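Local coordinates for NTD biosynthesis operon protein NtdA (Bacillus subtilis subsp. subtilis, PDB 4K2M) that uses pyridoxal phosphate to transfer an amino group reversibly between glutamate and 3-oxo-glucose 6-phosphate, making kanosamine 6-phosphate for antibiotic biosynthesis, at the interface of chains A and B. Numbering follows the deposited sequence. Chains: chain A/B, NTD biosynthesis operon protein NtdA.

The three contacts are patches of the two-fold symmetric interface of the NtdA homodimer. Contacts 1 and 3 are neighbours, the centres of their C-alpha atoms about 10 Å apart, and both use helix 154-163 of chain A against the chain B stretch that runs through residues 286-294. Contact 2 lies further off, about 31 Å from contact 1 and 23 Å from contact 3, and packs helix 80-93 and the loop at 253-255 of chain A against the partner. Contact 3 includes cofactor-binding residues of both chains; contacts 1 and 2, on either side, add to the hold between the subunits, and the two-fold axis repeats all three.

Contact 1: the interface of chains A and B. Residues chain A 154, 157, 388-391; chain B 286-290.
The ammonium group of B:Lys287 and the carboxylate of A:Glu157 reach toward each other tip to tip and form a salt bridge, NZ to OE2 at 2.8 Å. The nitrogen comes to the anti side of that oxygen and stands 34° out of the carboxylate plane. It also donates to the backbone carbonyl of its own chain, B:Asn290 O, at 2.8 Å; the salt bridge and this bond together hold the lysine tip. The lysine chain is bent at chi3 (59°), which swings its end toward the glutamate.

A further direct bond runs from the backbone N of B:Lys287 to the amide oxygen OE1 of A:Gln388, 2.9 Å, with the donor above the amide plane. A bend at chi2 (-78°) brings OE1 to that N, and the two side chains cross at about a right angle.

Waters add polar links. Water 2 joins A:Gln388 OE1 and N of the poorly ordered A:Lys389 to B:Lys287 O, water 1 bridges the A:Thr390 hydroxyl and B:Asn290 O, and water 3 connects A:Lys389 O with B:Val288 O.

In van der Waals contact, A:Thr390 CG2 and A:Gln388 CD each lie 3.8 Å from B:Lys287 CB, while A:Ser154 CB lies against the lysine CD. The threonine CG2 also meets B:Ile289 O at 3.3 Å, and A:Pro391 CD meets B:Asn290 OD1 at 3.4 Å. The patch ties helix 154-163 and segment 388-391 to the partner's 286-290 loop, stabilising the homodimer.

Contact 2: the interface of chains A and B. Residues chain A 78, 83, 86-87, 253-255, 308; chain B 94, 99, 300.
The carbonyl oxygen of A:Cys254 is pressed by carbon groups of two chain B side chains: B:Phe99 CB lies 3.4 Å from this O, and B:Leu300 CB comes to 3.7 Å. These are van der Waals contacts, and the patch as a whole is held together by packing. The cysteine side chain, too, meets the phenylalanine. Its CB sits over one face of the ring, offset toward the rim and 4.0 Å from the centroid, a CH-pi contact, and SG, anti to the carbonyl carbon (chi1 -63°), carries on over the ring to CE2 and to the B:Leu94 methyl CD2, 3.9 Å away. At the far end of the ring, CZ meets the tip methyl CD1 of A:Ile78 at 3.8 Å.

B:Leu94 opens the short 3-10 helix 94-96 and lies against helix 80-93 of chain A. Its CD1 touches A:Leu87 CD2 at 3.7 Å and also packs on A:Ile86 CG2, while its CB faces the branches of A:Val83; the leucine runs antiparallel alongside A:Val83 and A:Leu87. Within chain A, A:Ile78 CG1 lies over one face of the A:Arg308 guanidinium, toward its rim, and the guanidinium plane stands 85° from the B:Phe99 ring. This apolar seam adds buried packing to the homodimer interface.

Contact 3: the interface of chains A and B. Residues chain A 128, 153, 155, 158; chain B 277, 279, 292, 294.
At the composite active site of this DegT/DnrJ/EryC1 aminotransferase, which has the aspartate aminotransferase fold, A:Asn158 on helix 154-163 meets B:His277 of the partner. The asparagine amide lies nearly coplanar with the imidazole, 16° between planes, and its ND2 donates to the ring nitrogen ND1 at 3.2 Å, almost in the plane of both groups. The same ND2 also donates to the backbone O of B:His277, 3.0 Å away, with that donor tilted from the carbonyl plane. On the other branch, OD1 takes a weak bond from B:Gly292 N.

The imidazole is thus held at one edge while A:Phe153, a substrate-binding residue, approaches one face. The two rings are set edge-to-face at 72°, centroids 5.0 Å apart, with the phenyl CE2 nearest. CG of A:Phe153 is anti to the backbone N (chi1 179°), which carries the ring out toward the partner. Its CE1 also meets the edge of B:Phe279 at CZ, 3.9 Å, and B:His277 CB covers the centre of that ring's face.

The histidine CE1 points toward A:Ala155 CB and A:Thr128 OG1, 3.5 Å from each. A:Thr128, at the start of helix 127-137, and B:Asn294 both bind pyridoxal phosphate, and their CB atoms touch across the interface at 3.9 Å.

Contact 1: the interface of chains A and B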
# COMPACT_ATOMS: atom_id res chain seq x y z
N SER A 154 -4.12 -17.01 1.48
CA SER A 154 -2.67 -17.19 1.40
C SER A 154 -1.88 -16.08 2.10
O SER A 154 -0.70 -16.24 2.41
CB SER A 154 -2.21 -17.29 -0.06
OG SER A 154 -2.74 -18.45 -0.68
N GLU A 157 -0.06 -17.10 5.63
CA GLU A 157 1.21 -17.83 5.51
C GLU A 157 2.27 -16.95 4.84
O GLU A 157 3.46 -17.03 5.17
CB GLU A 157 1.01 -19.14 4.73
CG GLU A 157 0.88 -18.96 3.22
CD GLU A 157 0.32 -20.17 2.50
OE1 GLU A 157 -0.84 -20.54 2.78
OE2 GLU A 157 1.02 -20.72 1.63
N GLN A 388 -0.36 -26.43 -1.68
CA GLN A 388 0.03 -25.50 -2.74
C GLN A 388 1.22 -26.09 -3.51
O GLN A 388 2.10 -26.71 -2.93
CB GLN A 388 0.40 -24.13 -2.16
CG GLN A 388 -0.76 -23.34 -1.55
CD GLN A 388 -1.63 -22.65 -2.59
OE1 GLN A 388 -1.48 -22.86 -3.80
NE2 GLN A 388 -2.56 -21.80 -2.12
N LYS A 389 1.25 -25.88 -4.82
CA LYS A 389 2.32 -26.50 -5.62
C LYS A 389 3.53 -25.58 -5.74
O LYS A 389 3.78 -24.96 -6.78
CB LYS A 389 1.78 -26.89 -7.01
CG LYS A 389 0.89 -28.14 -6.98
CD LYS A 389 0.00 -28.22 -8.23
CE LYS A 389 -0.59 -29.63 -8.43
NZ LYS A 389 -1.57 -30.02 -7.38
N THR A 390 4.28 -25.48 -4.65
CA THR A 390 5.44 -24.62 -4.58
C THR A 390 6.65 -25.47 -4.19
O THR A 390 6.49 -26.54 -3.61
CB THR A 390 5.25 -23.51 -3.51
OG1 THR A 390 5.22 -24.12 -2.20
CG2 THR A 390 3.95 -22.75 -3.73
N PRO A 391 7.86 -24.97 -4.47
CA PRO A 391 9.04 -25.74 -4.05
C PRO A 391 9.07 -25.97 -2.53
O PRO A 391 9.40 -27.07 -2.07
CB PRO A 391 10.20 -24.86 -4.49
CG PRO A 391 9.66 -24.13 -5.71
CD PRO A 391 8.21 -23.84 -5.35
N LYS B 286 -3.84 -19.64 -6.19
CA LYS B 286 -2.98 -20.76 -6.56
C LYS B 286 -1.54 -20.29 -6.55
O LYS B 286 -1.10 -19.60 -7.47
CB LYS B 286 -3.35 -21.27 -7.95
CG LYS B 286 -2.47 -22.43 -8.44
CD LYS B 286 -2.77 -22.72 -9.91
CE LYS B 286 -1.82 -23.76 -10.48
NZ LYS B 286 -2.06 -23.93 -11.95
N LYS B 287 -0.79 -20.68 -5.52
CA LYS B 287 0.59 -20.22 -5.41
C LYS B 287 1.50 -21.07 -6.29
O LYS B 287 1.29 -22.28 -6.44
CB LYS B 287 1.06 -20.26 -3.95
CG LYS B 287 0.30 -19.27 -3.05
CD LYS B 287 0.73 -19.39 -1.58
CE LYS B 287 2.22 -19.12 -1.43
NZ LYS B 287 2.61 -19.04 0.01
N VAL B 288 2.49 -20.42 -6.89
CA VAL B 288 3.46 -21.13 -7.73
C VAL B 288 4.89 -20.87 -7.27
O VAL B 288 5.80 -21.54 -7.72
CB VAL B 288 3.31 -20.76 -9.23
CG1 VAL B 288 1.94 -21.23 -9.76
CG2 VAL B 288 3.47 -19.25 -9.45
N ILE B 289 5.08 -19.88 -6.40
CA ILE B 289 6.36 -19.70 -5.71
C ILE B 289 6.11 -19.72 -4.20
O ILE B 289 4.97 -19.63 -3.75
CB ILE B 289 7.07 -18.39 -6.11
CG1 ILE B 289 6.21 -17.17 -5.74
CG2 ILE B 289 7.40 -18.39 -7.61
CD1 ILE B 289 6.91 -15.81 -5.99
N ASN B 290 7.18 -19.84 -3.43
CA ASN B 290 7.06 -20.08 -1.99
C ASN B 290 6.19 -19.08 -1.25
O ASN B 290 5.37 -19.44 -0.39
CB ASN B 290 8.44 -20.14 -1.37
CG ASN B 290 9.21 -21.35 -1.81
OD1 ASN B 290 8.64 -22.25 -2.43
ND2 ASN B 290 10.50 -21.40 -1.48
O HOH W 1 4.48 -22.21 -0.31
O HOH W 2 -0.72 -24.24 -6.03
O HOH W 3 5.96 -23.92 -8.94

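Contact 2: the interface of chains A and B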
# COMPACT_ATOMS: atom_id res chain seq x y z
N ILE A 78 -20.45 -0.97 -2.01
CA ILE A 78 -20.36 0.43 -1.62
C ILE A 78 -21.66 1.10 -2.04
O ILE A 78 -22.06 0.97 -3.19
CB ILE A 78 -19.09 1.12 -2.20
CG1 ILE A 78 -18.95 2.54 -1.66
CG2 ILE A 78 -19.10 1.11 -3.74
CD1 ILE A 78 -17.75 3.31 -2.24
N VAL A 83 -20.66 6.76 -1.38
CA VAL A 83 -19.97 7.43 -2.48
C VAL A 83 -20.10 8.94 -2.30
O VAL A 83 -19.12 9.67 -2.47
CB VAL A 83 -20.50 7.00 -3.86
CG1 VAL A 83 -19.93 7.88 -4.96
CG2 VAL A 83 -20.12 5.54 -4.13
N ILE A 86 -17.86 10.06 0.56
CA ILE A 86 -16.45 9.97 0.20
C ILE A 86 -16.05 11.11 -0.74
O ILE A 86 -15.01 11.74 -0.55
CB ILE A 86 -16.12 8.59 -0.43
CG1 ILE A 86 -16.24 7.49 0.63
CG2 ILE A 86 -14.73 8.58 -1.04
CD1 ILE A 86 -16.43 6.09 0.02
N LEU A 87 -16.87 11.38 -1.73
CA LEU A 87 -16.61 12.51 -2.63
C LEU A 87 -16.55 13.82 -1.86
O LEU A 87 -15.74 14.70 -2.18
CB LEU A 87 -17.66 12.58 -3.73
CG LEU A 87 -17.55 11.51 -4.80
CD1 LEU A 87 -18.77 11.52 -5.71
CD2 LEU A 87 -16.28 11.72 -5.64
N VAL A 253 -11.93 0.35 3.22
CA VAL A 253 -11.71 1.67 2.64
C VAL A 253 -11.81 1.54 1.11
O VAL A 253 -12.51 0.66 0.61
CB VAL A 253 -10.37 2.30 3.11
CG1 VAL A 253 -10.44 2.57 4.63
CG2 VAL A 253 -9.18 1.38 2.79
N CYS A 254 -11.14 2.42 0.37
CA CYS A 254 -11.19 2.35 -1.09
C CYS A 254 -9.80 2.10 -1.66
O CYS A 254 -9.32 2.82 -2.55
CB CYS A 254 -11.79 3.61 -1.70
SG CYS A 254 -13.51 3.87 -1.20
N GLY A 255 -9.15 1.07 -1.14
CA GLY A 255 -7.82 0.69 -1.54
C GLY A 255 -7.32 -0.29 -0.49
O GLY A 255 -8.10 -0.78 0.33
N ARG A 308 -16.51 5.62 5.81
CA ARG A 308 -17.14 4.32 5.61
C ARG A 308 -17.43 3.64 6.94
O ARG A 308 -18.33 2.82 7.02
CB ARG A 308 -16.31 3.43 4.67
CG ARG A 308 -16.17 4.04 3.27
CD ARG A 308 -15.72 3.00 2.24
NE ARG A 308 -16.80 2.07 1.96
CZ ARG A 308 -16.70 0.96 1.24
NH1 ARG A 308 -15.54 0.59 0.69
NH2 ARG A 308 -17.80 0.22 1.05
N LEU B 94 -15.63 5.31 -8.13
CA LEU B 94 -16.19 4.90 -6.85
C LEU B 94 -17.40 3.97 -6.94
O LEU B 94 -17.44 2.97 -6.21
CB LEU B 94 -16.47 6.11 -5.94
CG LEU B 94 -15.23 6.82 -5.42
CD1 LEU B 94 -15.57 8.21 -4.86
CD2 LEU B 94 -14.54 5.97 -4.33
N PHE B 99 -11.43 -1.03 -6.30
CA PHE B 99 -10.47 -0.08 -5.73
C PHE B 99 -9.09 -0.68 -5.62
O PHE B 99 -8.10 0.04 -5.61
CB PHE B 99 -10.95 0.37 -4.35
CG PHE B 99 -12.35 0.88 -4.34
CD1 PHE B 99 -12.79 1.71 -5.34
CD2 PHE B 99 -13.24 0.50 -3.34
CE1 PHE B 99 -14.10 2.18 -5.37
CE2 PHE B 99 -14.55 0.97 -3.35
CZ PHE B 99 -14.97 1.81 -4.36
N LEU B 300 -7.73 2.29 -7.71
CA LEU B 300 -8.10 3.68 -7.48
C LEU B 300 -6.93 4.63 -7.74
O LEU B 300 -7.09 5.68 -8.36
CB LEU B 300 -8.62 3.86 -6.06
CG LEU B 300 -9.16 5.27 -5.79
CD1 LEU B 300 -10.58 5.21 -5.28
CD2 LEU B 300 -8.25 5.99 -4.81

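Contact 3: the interface of chains A and B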
# COMPACT_ATOMS: atom_id res chain seq x y z
N THR A 128 -2.04 -7.93 5.29
CA THR A 128 -0.84 -8.74 5.15
C THR A 128 0.35 -8.07 5.83
O THR A 128 1.12 -8.72 6.58
CB THR A 128 -0.50 -8.99 3.66
OG1 THR A 128 -1.60 -9.66 3.04
CG2 THR A 128 0.75 -9.86 3.54
N PHE A 153 -6.71 -17.53 3.91
CA PHE A 153 -6.26 -16.92 2.66
C PHE A 153 -4.73 -16.94 2.66
O PHE A 153 -4.11 -16.89 3.73
CB PHE A 153 -6.79 -15.49 2.59
CG PHE A 153 -6.37 -14.74 1.35
CD1 PHE A 153 -6.70 -15.21 0.08
CD2 PHE A 153 -5.69 -13.54 1.46
CE1 PHE A 153 -6.31 -14.51 -1.07
CE2 PHE A 153 -5.28 -12.84 0.32
CZ PHE A 153 -5.60 -13.32 -0.94
N ALA A 155 -2.52 -14.95 2.34
CA ALA A 155 -1.85 -13.82 2.98
C ALA A 155 -1.27 -14.16 4.34
O ALA A 155 -0.23 -13.62 4.73
CB ALA A 155 -2.82 -12.66 3.12
N ASN A 158 1.85 -16.09 3.92
CA ASN A 158 2.84 -15.24 3.24
C ASN A 158 3.49 -14.26 4.19
O ASN A 158 4.68 -13.98 4.09
CB ASN A 158 2.21 -14.48 2.06
CG ASN A 158 2.02 -15.35 0.84
OD1 ASN A 158 2.73 -16.35 0.66
ND2 ASN A 158 1.03 -15.00 0.02
N HIS B 277 1.14 -12.28 -3.70
CA HIS B 277 0.92 -13.48 -2.88
C HIS B 277 1.57 -14.75 -3.40
O HIS B 277 1.35 -15.84 -2.86
CB HIS B 277 -0.58 -13.72 -2.64
CG HIS B 277 -1.21 -12.67 -1.77
ND1 HIS B 277 -0.87 -12.50 -0.44
CD2 HIS B 277 -2.13 -11.72 -2.05
CE1 HIS B 277 -1.57 -11.49 0.06
NE2 HIS B 277 -2.33 -11.00 -0.90
N PHE B 279 1.01 -15.90 -6.25
CA PHE B 279 0.03 -16.58 -7.10
C PHE B 279 0.49 -16.66 -8.55
O PHE B 279 1.18 -15.76 -9.05
CB PHE B 279 -1.29 -15.82 -7.10
CG PHE B 279 -2.01 -15.82 -5.78
CD1 PHE B 279 -1.79 -16.80 -4.82
CD2 PHE B 279 -2.94 -14.82 -5.53
CE1 PHE B 279 -2.49 -16.78 -3.61
CE2 PHE B 279 -3.65 -14.77 -4.31
CZ PHE B 279 -3.43 -15.75 -3.35
N GLY B 292 4.66 -14.60 -1.51
CA GLY B 292 4.61 -13.33 -2.22
C GLY B 292 4.07 -12.27 -1.28
O GLY B 292 3.75 -12.56 -0.12
N ASN B 294 1.52 -8.52 -0.71
CA ASN B 294 0.31 -7.89 -1.20
C ASN B 294 0.71 -6.50 -1.66
O ASN B 294 0.48 -5.50 -0.96
CB ASN B 294 -0.75 -7.85 -0.10
CG ASN B 294 -2.04 -7.25 -0.57
OD1 ASN B 294 -2.30 -7.14 -1.78
ND2 ASN B 294 -2.90 -6.85 0.39